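PDB 3OBY: protein pelota homolog from Archaeoglobus fulgidus, which probably recognises stalled ribosomes and promotes their release and the decay of damaged mRNA, with a predicted metal-dependent endoribonuclease activity in its N-terminal Sm-fold domain. Local coordinates for residues A[268-273]-A[331-336]; A[77-83]-A[95-100]; A[277-282]-A[304-308]; A[11-15]-A[108-112]. All coordinates share one frame. Residues are numbered along the deposited sequence.

Contact 1 of 4, residues A[268-273]-A[331-336]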
loop_
_atom_site.group_PDB
_atom_site.type_symbol
_atom_site.label_atom_id
_atom_site.label_comp_id
_atom_site.label_asym_id
_atom_site.label_seq_id
_atom_site.Cartn_x
_atom_site.Cartn_y
_atom_site.Cartn_z
ATOM N N TYR A 268 20.408 7.369 12.802
ATOM C CA TYR A 268 19.607 8.357 12.096
ATOM C C TYR A 268 20.548 9.421 11.580
ATOM O O TYR A 268 21.501 9.793 12.248
ATOM C CB TYR A 268 18.515 8.964 12.992
ATOM C CG TYR A 268 18.949 9.381 14.380
ATOM C CD1 TYR A 268 19.178 8.432 15.378
ATOM C CD2 TYR A 268 19.115 10.723 14.703
ATOM C CE1 TYR A 268 19.559 8.811 16.662
ATOM C CE2 TYR A 268 19.498 11.113 15.982
ATOM C CZ TYR A 268 19.719 10.152 16.954
ATOM O OH TYR A 268 20.111 10.537 18.213
ATOM N N GLY A 269 20.269 9.909 10.382
ATOM C CA GLY A 269 21.130 10.890 9.759
ATOM C C GLY A 269 21.908 10.036 8.783
ATOM O O GLY A 269 22.204 8.875 9.082
ATOM N N LEU A 270 22.235 10.588 7.623
ATOM C CA LEU A 270 22.957 9.829 6.613
ATOM C C LEU A 270 24.284 9.275 7.111
ATOM O O LEU A 270 24.589 8.103 6.888
ATOM C CB LEU A 270 23.183 10.685 5.355
ATOM C CG LEU A 270 23.936 9.988 4.213
ATOM C CD1 LEU A 270 23.221 8.688 3.838
ATOM C CD2 LEU A 270 24.038 10.921 3.013
ATOM N N ASP A 271 25.065 10.114 7.788
ATOM C CA ASP A 271 26.366 9.693 8.297
ATOM C C ASP A 271 26.285 8.484 9.211
ATOM O O ASP A 271 27.026 7.509 9.037
ATOM C CB ASP A 271 27.048 10.842 9.029
ATOM C CG ASP A 271 27.395 11.975 8.105
ATOM O OD1 ASP A 271 27.882 11.683 6.994
ATOM O OD2 ASP A 271 27.190 13.146 8.483
ATOM N N GLU A 272 25.381 8.541 10.182
ATOM C CA GLU A 272 25.219 7.441 11.119
ATOM C C GLU A 272 24.798 6.174 10.375
ATOM O O GLU A 272 25.352 5.101 10.614
ATOM C CB GLU A 272 24.180 7.812 12.185
ATOM C CG GLU A 272 24.438 7.192 13.553
ATOM C CD GLU A 272 23.570 7.790 14.649
ATOM O OE1 GLU A 272 22.353 7.512 14.670
ATOM O OE2 GLU A 272 24.107 8.547 15.485
ATOM N N VAL A 273 23.835 6.316 9.461
ATOM C CA VAL A 273 23.323 5.198 8.674
ATOM C C VAL A 273 24.413 4.590 7.809
ATOM O O VAL A 273 24.505 3.369 7.678
ATOM C CB VAL A 273 22.137 5.646 7.774
ATOM C CG1 VAL A 273 21.726 4.523 6.829
ATOM C CG2 VAL A 273 20.950 6.043 8.643
ATOM N N LEU A 331 14.346 14.013 11.756
ATOM C CA LEU A 331 15.497 13.288 12.280
ATOM C C LEU A 331 16.627 13.114 11.267
ATOM O O LEU A 331 17.551 12.336 11.497
ATOM C CB LEU A 331 15.073 11.908 12.782
ATOM C CG LEU A 331 14.239 11.931 14.056
ATOM C CD1 LEU A 331 13.674 10.549 14.342
ATOM C CD2 LEU A 331 15.114 12.412 15.189
ATOM N N GLY A 332 16.559 13.825 10.148
ATOM C CA GLY A 332 17.611 13.700 9.156
ATOM C C GLY A 332 17.197 13.090 7.827
ATOM O O GLY A 332 18.032 12.940 6.938
ATOM N N GLY A 333 15.922 12.730 7.686
ATOM C CA GLY A 333 15.451 12.157 6.439
ATOM C C GLY A 333 15.780 10.693 6.192
ATOM O O GLY A 333 15.287 10.086 5.239
ATOM N N ILE A 334 16.615 10.112 7.033
ATOM C CA ILE A 334 16.969 8.714 6.853
ATOM C C ILE A 334 17.434 8.143 8.186
ATOM O O ILE A 334 18.207 8.770 8.898
ATOM C CB ILE A 334 18.071 8.559 5.771
ATOM C CG1 ILE A 334 18.284 7.075 5.464
ATOM C CG2 ILE A 334 19.368 9.211 6.228
ATOM C CD1 ILE A 334 19.231 6.809 4.301
ATOM N N ALA A 335 16.934 6.963 8.529
ATOM C CA ALA A 335 17.285 6.318 9.784
ATOM C C ALA A 335 17.256 4.818 9.592
ATOM O O ALA A 335 16.848 4.337 8.541
ATOM C CB ALA A 335 16.310 6.732 10.867
ATOM N N ALA A 336 17.693 4.071 10.599
ATOM C CA ALA A 336 17.709 2.616 10.489
ATOM C C ALA A 336 17.577 1.905 11.822
ATOM O O ALA A 336 18.061 2.383 12.842
ATOM C CB ALA A 336 18.991 2.162 9.804
HETATM O O HOH W 1 20.890 13.118 7.282
#
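An edge strand meets its antiparallel partner here, at the border of the four-stranded mixed sheet of the C-terminal eRF1 domain 3. The short strand 266-268 ends against the start of strand 334-338, and the chain then turns at once into helix 270-277. Y268 and A335 form a non-hydrogen-bonded pair, their CA atoms 3.9 Å apart. Y268 CB lies 3.8 Å from A335 CB; alanine, with nothing beyond CB, leaves room for the ring and for helix 236-262, where A335 touches L256. The next rung is the hydrogen bond from G269 N to I334 O, 2.8 Å. G269 is also the N-cap of the helix, and its phi of 101° would push a CB against the preceding carbonyl, so glycine suits it. E272 accepts a hydrogen bond from Y268 N through OE1 (2.7 Å) and forms a salt bridge with K343 through its other oxygen. On the opposite face V273 and I334 pack, CG1 to CD1 4.2 Å, both also touching L285. G332, with positive phi, is the C-prime residue of the Schellman motif ending helix 323-330; a CB there would lie 3.1 Å from G269 CA. Water 1 lies 2.9 Å from both L270 N and G332 O.

Contact 2 of 4, residues A[77-83]-A[95-100]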
loop_
_atom_site.group_PDB
_atom_site.type_symbol
_atom_site.label_atom_id
_atom_site.label_comp_id
_atom_site.label_asym_id
_atom_site.label_seq_id
_atom_site.Cartn_x
_atom_site.Cartn_y
_atom_site.Cartn_z
ATOM N N ASN A 77 7.085 11.918 -7.067
ATOM C CA ASN A 77 7.209 10.474 -6.961
ATOM C C ASN A 77 6.570 9.849 -8.194
ATOM O O ASN A 77 5.425 9.410 -8.157
ATOM C CB ASN A 77 6.521 10.004 -5.678
ATOM C CG ASN A 77 7.261 10.452 -4.424
ATOM O OD1 ASN A 77 6.650 10.885 -3.448
ATOM N ND2 ASN A 77 8.588 10.335 -4.448
ATOM N N ARG A 78 7.316 9.840 -9.295
ATOM C CA ARG A 78 6.844 9.290 -10.562
ATOM C C ARG A 78 7.991 8.621 -11.301
ATOM O O ARG A 78 9.108 9.133 -11.339
ATOM C CB ARG A 78 6.265 10.390 -11.464
ATOM C CG ARG A 78 5.248 11.306 -10.806
ATOM C CD ARG A 78 4.747 12.353 -11.788
ATOM N NE ARG A 78 3.836 11.776 -12.769
ATOM C CZ ARG A 78 3.732 12.187 -14.028
ATOM N NH1 ARG A 78 4.489 13.183 -14.472
ATOM N NH2 ARG A 78 2.861 11.608 -14.842
ATOM N N LEU A 79 7.700 7.478 -11.904
ATOM C CA LEU A 79 8.697 6.724 -12.651
ATOM C C LEU A 79 8.498 6.998 -14.132
ATOM O O LEU A 79 7.420 6.743 -14.669
ATOM C CB LEU A 79 8.521 5.233 -12.350
ATOM C CG LEU A 79 9.512 4.222 -12.915
ATOM C CD1 LEU A 79 10.932 4.648 -12.609
ATOM C CD2 LEU A 79 9.216 2.866 -12.306
ATOM N N ARG A 80 9.517 7.538 -14.794
ATOM C CA ARG A 80 9.401 7.832 -16.223
ATOM C C ARG A 80 9.945 6.700 -17.078
ATOM O O ARG A 80 11.142 6.410 -17.054
ATOM C CB ARG A 80 10.136 9.119 -16.586
ATOM C CG ARG A 80 10.004 9.477 -18.065
ATOM C CD ARG A 80 10.850 10.675 -18.462
ATOM N NE ARG A 80 10.500 11.862 -17.692
ATOM C CZ ARG A 80 11.309 12.443 -16.812
ATOM N NH1 ARG A 80 12.518 11.943 -16.594
ATOM N NH2 ARG A 80 10.906 13.520 -16.148
ATOM N N VAL A 81 9.052 6.053 -17.824
ATOM C CA VAL A 81 9.434 4.956 -18.704
ATOM C C VAL A 81 9.225 5.395 -20.151
ATOM O O VAL A 81 8.108 5.728 -20.559
ATOM C CB VAL A 81 8.591 3.701 -18.436
ATOM C CG1 VAL A 81 9.008 2.587 -19.379
ATOM C CG2 VAL A 81 8.761 3.262 -17.000
ATOM N N SER A 82 10.303 5.398 -20.924
ATOM C CA SER A 82 10.212 5.812 -22.310
ATOM C C SER A 82 10.824 4.801 -23.269
ATOM O O SER A 82 11.743 4.057 -22.916
ATOM C CB SER A 82 10.877 7.180 -22.484
ATOM O OG SER A 82 12.226 7.158 -22.069
ATOM N N GLY A 83 10.297 4.778 -24.489
ATOM C CA GLY A 83 10.797 3.865 -25.499
ATOM C C GLY A 83 10.075 4.011 -26.825
ATOM O O GLY A 83 9.267 4.925 -27.016
ATOM N N HIS A 95 7.202 7.165 -27.287
ATOM C CA HIS A 95 6.294 7.662 -26.265
ATOM C C HIS A 95 6.838 7.436 -24.857
ATOM O O HIS A 95 7.750 6.633 -24.647
ATOM C CB HIS A 95 4.945 6.959 -26.418
ATOM C CG HIS A 95 3.838 7.595 -25.644
ATOM N ND1 HIS A 95 3.332 8.838 -25.955
ATOM C CD2 HIS A 95 3.122 7.148 -24.586
ATOM C CE1 HIS A 95 2.350 9.131 -25.123
ATOM N NE2 HIS A 95 2.204 8.123 -24.282
ATOM N N THR A 96 6.269 8.150 -23.891
ATOM C CA THR A 96 6.697 8.037 -22.497
ATOM C C THR A 96 5.531 7.677 -21.578
ATOM O O THR A 96 4.463 8.290 -21.635
ATOM C CB THR A 96 7.318 9.366 -21.984
ATOM O OG1 THR A 96 8.520 9.653 -22.704
ATOM C CG2 THR A 96 7.636 9.271 -20.510
ATOM N N LEU A 97 5.740 6.678 -20.731
ATOM C CA LEU A 97 4.714 6.263 -19.789
ATOM C C LEU A 97 5.187 6.728 -18.405
ATOM O O LEU A 97 6.321 6.459 -18.010
ATOM C CB LEU A 97 4.553 4.730 -19.821
ATOM C CG LEU A 97 4.279 4.008 -21.155
ATOM C CD1 LEU A 97 4.495 2.508 -20.993
ATOM C CD2 LEU A 97 2.865 4.283 -21.618
ATOM N N ASN A 98 4.337 7.453 -17.685
ATOM C CA ASN A 98 4.697 7.925 -16.346
ATOM C C ASN A 98 3.952 7.118 -15.287
ATOM O O ASN A 98 2.741 7.259 -15.122
ATOM C CB ASN A 98 4.378 9.422 -16.174
ATOM C CG ASN A 98 5.375 10.326 -16.886
ATOM O OD1 ASN A 98 6.586 10.169 -16.744
ATOM N ND2 ASN A 98 4.864 11.289 -17.642
ATOM N N ILE A 99 4.680 6.276 -14.565
ATOM C CA ILE A 99 4.070 5.449 -13.529
ATOM C C ILE A 99 4.027 6.106 -12.158
ATOM O O ILE A 99 5.042 6.600 -11.663
ATOM C CB ILE A 99 4.817 4.113 -13.369
ATOM C CG1 ILE A 99 5.095 3.508 -14.744
ATOM C CG2 ILE A 99 3.996 3.165 -12.511
ATOM C CD1 ILE A 99 3.871 3.442 -15.640
ATOM N N THR A 100 2.847 6.119 -11.550
ATOM C CA THR A 100 2.683 6.667 -10.202
ATOM C C THR A 100 1.927 5.623 -9.366
ATOM O O THR A 100 1.369 4.679 -9.916
ATOM C CB THR A 100 1.882 7.993 -10.200
ATOM O OG1 THR A 100 0.575 7.769 -10.730
ATOM C CG2 THR A 100 2.579 9.037 -11.025
#
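R78, I99 and V81 lose the most surface in this antiparallel beta hairpin, whose strands 79-87 and 94-99 form one border of the seven-stranded sheet in the N-terminal Sm-fold domain. V81 and I99 belong to the buried face. V81 pairs with L97 through V81 N to L97 O (2.8 Å) and L97 N to V81 O (2.6 Å), and its CG2 reaches CG1 of I99 at 4.3 Å. I99 makes the same kind of hydrogen-bonded pair with L79, with CB to CB 4.0 Å. Beta-branched V81 and I99 favour the extended backbone, and with L79 and L97 they give this face its apolar side chains, I99 touching L25 of helix 22-31. In a third such pair, G83 N to H95 O is 3.2 Å and H95 N to G83 O is 3.1 Å.

The other face carries S82, R80, T96 and N98, polar residues fit for a partly exposed surface; R80 makes a salt bridge with E71 on the adjoining strand. R78 folds its long side chain back across the partner strand. T100 CG2 lies at the edge of its guanidinium, 3.5 Å from NE, while N98 CB sits over one face, 3.0 Å from R78 NH2.

Contact 3 of 4, residues A[277-282]-A[304-308]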
loop_
_atom_site.group_PDB
_atom_site.type_symbol
_atom_site.label_atom_id
_atom_site.label_comp_id
_atom_site.label_asym_id
_atom_site.label_seq_id
_atom_site.Cartn_x
_atom_site.Cartn_y
_atom_site.Cartn_z
ATOM N N HIS A 277 25.803 0.892 8.007
ATOM C CA HIS A 277 25.782 0.099 6.790
ATOM C C HIS A 277 27.136 -0.522 6.500
ATOM O O HIS A 277 27.213 -1.592 5.902
ATOM C CB HIS A 277 25.348 0.960 5.600
ATOM C CG HIS A 277 25.161 0.190 4.326
ATOM N ND1 HIS A 277 24.271 -0.855 4.211
ATOM C CD2 HIS A 277 25.752 0.316 3.112
ATOM C CE1 HIS A 277 24.320 -1.341 2.982
ATOM N NE2 HIS A 277 25.211 -0.648 2.297
ATOM N N ASN A 278 28.204 0.149 6.917
ATOM C CA ASN A 278 29.553 -0.360 6.685
ATOM C C ASN A 278 29.735 -1.729 7.332
ATOM O O ASN A 278 30.587 -2.515 6.925
ATOM C CB ASN A 278 30.592 0.619 7.230
ATOM C CG ASN A 278 32.005 0.069 7.166
ATOM O OD1 ASN A 278 32.451 -0.647 8.064
ATOM N ND2 ASN A 278 32.714 0.390 6.091
ATOM N N TYR A 279 28.919 -2.006 8.340
ATOM C CA TYR A 279 28.975 -3.278 9.039
ATOM C C TYR A 279 27.734 -4.106 8.712
ATOM O O TYR A 279 27.478 -5.135 9.339
ATOM C CB TYR A 279 29.062 -3.037 10.552
ATOM C CG TYR A 279 30.282 -2.251 10.975
ATOM C CD1 TYR A 279 31.564 -2.794 10.860
ATOM C CD2 TYR A 279 30.161 -0.961 11.486
ATOM C CE1 TYR A 279 32.689 -2.075 11.243
ATOM C CE2 TYR A 279 31.280 -0.232 11.871
ATOM C CZ TYR A 279 32.540 -0.794 11.750
ATOM O OH TYR A 279 33.655 -0.081 12.138
ATOM N N ARG A 280 26.971 -3.653 7.724
ATOM C CA ARG A 280 25.746 -4.334 7.317
ATOM C C ARG A 280 24.874 -4.657 8.533
ATOM O O ARG A 280 24.333 -5.762 8.670
ATOM C CB ARG A 280 26.083 -5.608 6.535
ATOM C CG ARG A 280 26.758 -5.341 5.188
ATOM C CD ARG A 280 25.829 -4.616 4.216
ATOM N NE ARG A 280 26.431 -4.439 2.895
ATOM C CZ ARG A 280 27.239 -3.439 2.557
ATOM N NH1 ARG A 280 27.737 -3.379 1.331
ATOM N NH2 ARG A 280 27.534 -2.489 3.432
ATOM N N ALA A 281 24.742 -3.664 9.409
ATOM C CA ALA A 281 23.952 -3.787 10.624
ATOM C C ALA A 281 22.521 -3.310 10.426
ATOM O O ALA A 281 21.757 -3.225 11.384
ATOM C CB ALA A 281 24.596 -2.986 11.727
ATOM N N ILE A 282 22.148 -3.003 9.189
ATOM C CA ILE A 282 20.802 -2.517 8.939
ATOM C C ILE A 282 19.772 -3.604 8.695
ATOM O O ILE A 282 19.835 -4.338 7.711
ATOM C CB ILE A 282 20.760 -1.516 7.761
ATOM C CG1 ILE A 282 21.401 -0.194 8.174
ATOM C CG2 ILE A 282 19.323 -1.236 7.363
ATOM C CD1 ILE A 282 22.857 -0.295 8.566
ATOM N N LEU A 304 22.549 2.406 -1.915
ATOM C CA LEU A 304 22.503 2.123 -0.494
ATOM C C LEU A 304 21.324 1.193 -0.271
ATOM O O LEU A 304 21.467 0.133 0.337
ATOM C CB LEU A 304 22.312 3.426 0.296
ATOM C CG LEU A 304 22.081 3.328 1.803
ATOM C CD1 LEU A 304 23.240 2.607 2.452
ATOM C CD2 LEU A 304 21.918 4.716 2.383
ATOM N N LEU A 305 20.161 1.591 -0.787
ATOM C CA LEU A 305 18.947 0.797 -0.652
ATOM C C LEU A 305 19.069 -0.616 -1.230
ATOM O O LEU A 305 18.593 -1.574 -0.621
ATOM C CB LEU A 305 17.761 1.535 -1.280
ATOM C CG LEU A 305 17.078 2.596 -0.407
ATOM C CD1 LEU A 305 18.068 3.707 -0.045
ATOM C CD2 LEU A 305 15.875 3.165 -1.154
ATOM N N ARG A 306 19.702 -0.752 -2.394
ATOM C CA ARG A 306 19.878 -2.070 -3.007
ATOM C C ARG A 306 20.750 -2.910 -2.082
ATOM O O ARG A 306 20.452 -4.074 -1.823
ATOM C CB ARG A 306 20.586 -1.966 -4.363
ATOM C CG ARG A 306 20.008 -0.948 -5.330
ATOM C CD ARG A 306 20.998 -0.680 -6.465
ATOM N NE ARG A 306 20.718 0.564 -7.180
ATOM C CZ ARG A 306 21.580 1.167 -7.995
ATOM N NH1 ARG A 306 22.780 0.637 -8.202
ATOM N NH2 ARG A 306 21.250 2.309 -8.588
ATOM N N GLU A 307 21.831 -2.304 -1.593
ATOM C CA GLU A 307 22.768 -2.986 -0.708
ATOM C C GLU A 307 22.140 -3.441 0.600
ATOM O O GLU A 307 22.473 -4.511 1.109
ATOM C CB GLU A 307 23.982 -2.099 -0.430
ATOM C CG GLU A 307 24.919 -1.990 -1.625
ATOM C CD GLU A 307 26.163 -1.172 -1.349
ATOM O OE1 GLU A 307 27.011 -1.071 -2.259
ATOM O OE2 GLU A 307 26.293 -0.633 -0.232
ATOM N N VAL A 308 21.234 -2.642 1.150
ATOM C CA VAL A 308 20.580 -3.037 2.390
ATOM C C VAL A 308 19.781 -4.310 2.149
ATOM O O VAL A 308 19.877 -5.269 2.916
ATOM C CB VAL A 308 19.633 -1.943 2.906
ATOM C CG1 VAL A 308 18.700 -2.517 3.962
ATOM C CG2 VAL A 308 20.443 -0.788 3.488
HETATM O O HOH W 2 25.325 -5.520 0.592
HETATM O O HOH W 3 21.192 -4.953 5.437
#
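L304 opens the helical side of this contact, in which helix 301-310 of the C-terminal domain packs on the turn that ends helix 270-277. Its CD1 lies over the face of the H277 imidazole, 3.6 Å from the ring centroid, a CH-pi contact that a flexible leucine can reach from the side of the helix. One turn later E307 points across the gap: OE2 accepts a hydrogen bond from H277 NE2 at 2.8 Å, close to the ring plane. The same oxygen forms a salt bridge with R280, 3.5 Å from NH1, but well out of the guanidinium plane, so charge rather than a directed N-H holds it. R280 has positive phi as the C-prime residue of a Schellman motif, and its NH2 donates to H277 O at 2.6 Å; water 2 joins R280 NE (2.8 Å) to E307 O (3.1 Å). V308 follows with apolar packing, its CG1 3.7 Å from I282 CG2, beta-branched residues that fill the interior compactly. Water 3 links I282 O (2.7 Å) with V308 O (2.9 Å). Beyond the contact, I282 rests on A336 and L338 of strand 334-338, V308 on L285 of strand 282-288, and L305 turns to W26 of helix 22-31 in the N-terminal domain.

Contact 4 of 4, residues A[11-15]-A[108-112]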
loop_
_atom_site.group_PDB
_atom_site.type_symbol
_atom_site.label_atom_id
_atom_site.label_comp_id
_atom_site.label_asym_id
_atom_site.label_seq_id
_atom_site.Cartn_x
_atom_site.Cartn_y
_atom_site.Cartn_z
ATOM N N ASN A 11 8.684 -18.815 -17.401
ATOM C CA ASN A 11 9.144 -17.562 -16.805
ATOM C C ASN A 11 9.093 -16.320 -17.684
ATOM O O ASN A 11 9.601 -15.268 -17.299
ATOM C CB ASN A 11 10.561 -17.729 -16.271
ATOM C CG ASN A 11 10.586 -18.401 -14.928
ATOM O OD1 ASN A 11 9.954 -17.932 -13.982
ATOM N ND2 ASN A 11 11.316 -19.508 -14.828
ATOM N N GLU A 12 8.486 -16.443 -18.858
ATOM C CA GLU A 12 8.369 -15.323 -19.779
ATOM C C GLU A 12 6.899 -15.053 -20.046
ATOM O O GLU A 12 6.108 -15.982 -20.211
ATOM C CB GLU A 12 9.092 -15.633 -21.088
ATOM C CG GLU A 12 8.791 -14.668 -22.223
ATOM C CD GLU A 12 9.765 -14.822 -23.376
ATOM O OE1 GLU A 12 10.259 -15.949 -23.595
ATOM O OE2 GLU A 12 10.032 -13.821 -24.071
ATOM N N GLY A 13 6.537 -13.777 -20.086
ATOM C CA GLY A 13 5.153 -13.426 -20.324
ATOM C C GLY A 13 4.839 -12.060 -19.763
ATOM O O GLY A 13 5.739 -11.280 -19.456
ATOM N N GLU A 14 3.552 -11.772 -19.618
ATOM C CA GLU A 14 3.120 -10.487 -19.101
ATOM C C GLU A 14 2.560 -10.548 -17.688
ATOM O O GLU A 14 1.846 -11.483 -17.323
ATOM C CB GLU A 14 2.070 -9.877 -20.036
ATOM C CG GLU A 14 0.973 -9.077 -19.326
ATOM C CD GLU A 14 -0.028 -8.465 -20.285
ATOM O OE1 GLU A 14 -0.071 -8.904 -21.457
ATOM O OE2 GLU A 14 -0.779 -7.556 -19.863
ATOM N N ILE A 15 2.905 -9.537 -16.899
ATOM C CA ILE A 15 2.415 -9.409 -15.544
ATOM C C ILE A 15 1.800 -8.018 -15.468
ATOM O O ILE A 15 2.463 -7.020 -15.729
ATOM C CB ILE A 15 3.538 -9.522 -14.497
ATOM C CG1 ILE A 15 4.236 -10.879 -14.614
ATOM C CG2 ILE A 15 2.946 -9.385 -13.102
ATOM C CD1 ILE A 15 5.295 -11.136 -13.555
ATOM N N ILE A 108 6.034 -6.932 -19.792
ATOM C CA ILE A 108 6.159 -8.151 -20.570
ATOM C C ILE A 108 7.635 -8.359 -20.845
ATOM O O ILE A 108 8.266 -7.527 -21.492
ATOM C CB ILE A 108 5.408 -8.031 -21.903
ATOM C CG1 ILE A 108 3.953 -7.642 -21.629
ATOM C CG2 ILE A 108 5.473 -9.349 -22.659
ATOM C CD1 ILE A 108 3.121 -7.435 -22.879
ATOM N N LYS A 109 8.173 -9.470 -20.342
ATOM C CA LYS A 109 9.587 -9.800 -20.500
ATOM C C LYS A 109 9.819 -11.233 -20.050
ATOM O O LYS A 109 8.881 -11.976 -19.738
ATOM C CB LYS A 109 10.436 -8.892 -19.603
ATOM C CG LYS A 109 10.088 -9.061 -18.114
ATOM C CD LYS A 109 10.720 -8.011 -17.206
ATOM C CE LYS A 109 12.240 -8.105 -17.202
ATOM N NZ LYS A 109 12.877 -7.071 -16.339
ATOM N N LYS A 110 11.092 -11.603 -20.024
ATOM C CA LYS A 110 11.500 -12.906 -19.545
ATOM C C LYS A 110 11.868 -12.521 -18.117
ATOM O O LYS A 110 12.705 -11.645 -17.906
ATOM C CB LYS A 110 12.732 -13.416 -20.311
ATOM C CG LYS A 110 14.041 -12.664 -20.035
ATOM C CD LYS A 110 15.167 -13.141 -20.950
ATOM C CE LYS A 110 16.516 -12.530 -20.581
ATOM N NZ LYS A 110 17.011 -12.994 -19.252
ATOM N N TRP A 111 11.226 -13.142 -17.138
ATOM C CA TRP A 111 11.496 -12.808 -15.748
ATOM C C TRP A 111 12.603 -13.601 -15.063
ATOM O O TRP A 111 12.727 -14.817 -15.233
ATOM C CB TRP A 111 10.207 -12.936 -14.941
ATOM C CG TRP A 111 9.124 -12.048 -15.451
ATOM C CD1 TRP A 111 8.386 -12.223 -16.582
ATOM C CD2 TRP A 111 8.685 -10.814 -14.869
ATOM N NE1 TRP A 111 7.514 -11.175 -16.744
ATOM C CE2 TRP A 111 7.681 -10.292 -15.709
ATOM C CE3 TRP A 111 9.052 -10.093 -13.722
ATOM C CZ2 TRP A 111 7.026 -9.082 -15.436
ATOM C CZ3 TRP A 111 8.400 -8.892 -13.451
ATOM C CH2 TRP A 111 7.402 -8.398 -14.309
ATOM N N LYS A 112 13.416 -12.895 -14.283
ATOM C CA LYS A 112 14.494 -13.530 -13.534
ATOM C C LYS A 112 13.921 -13.832 -12.157
ATOM O O LYS A 112 13.027 -13.132 -11.680
ATOM C CB LYS A 112 15.687 -12.587 -13.394
ATOM C CG LYS A 112 16.163 -11.985 -14.698
ATOM C CD LYS A 112 17.266 -10.973 -14.467
ATOM C CE LYS A 112 17.361 -10.037 -15.648
ATOM N NZ LYS A 112 16.040 -9.391 -15.869
#
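The shortest hydrogen bond of this antiparallel beta contact, at a corner of the N-terminal Sm-fold domain, runs from W111 N to N11 O at 2.7 Å. G13 is the polar centre: its N donates to K109 O (3.0 Å), and its carbonyl oxygen accepts twice, from K109 N (3.2 Å) and from the indole NE1 of W111 (3.2 Å). Both segments turn a corner here, at G13 and K109; phi 156° at G13 would drive a CB into the preceding carbonyl, which explains the glycine. The K109 ammonium pairs with E33 and D36.

Flanking G13, E12 pairs with K110 and E14 with I108, without backbone hydrogen bonds. E14 CB lies 3.3 Å from I108 CG1, while its OE2 is hydrogen-bonded to S106 OG. W111 suits its place by combining an indole donor with a broad apolar surface, which also meets L8 and, on helix 113-123, L116 and L119. Over one face of its six-membered ring sits the I15 methyl CD1, 3.3 Å from the centroid, in a CH-pi contact.

The four contacts form two pairs, one in each terminal domain. Contacts 2 and 4 belong to the N-terminal domain, which probably harbours the endoribonuclease activity; their centres lie 19 Å apart and both reach its seven-stranded sheet, the hairpin of contact 2 falling within the chain that contact 4 brings together. No metal or RNA marks an active site near them. Contacts 1 and 3, centred 12 Å apart, share the core of domain 3: A336 CB meets I282 CG1 at 3.7 Å, and I334 CD1 meets L304 CD2 at 3.9 Å. No contact of one domain touches a contact of the other; the nearest atoms of contacts 2 and 3 are about 11 Å apart, although L305 of contact 3 packs on W26 of the N-terminal domain.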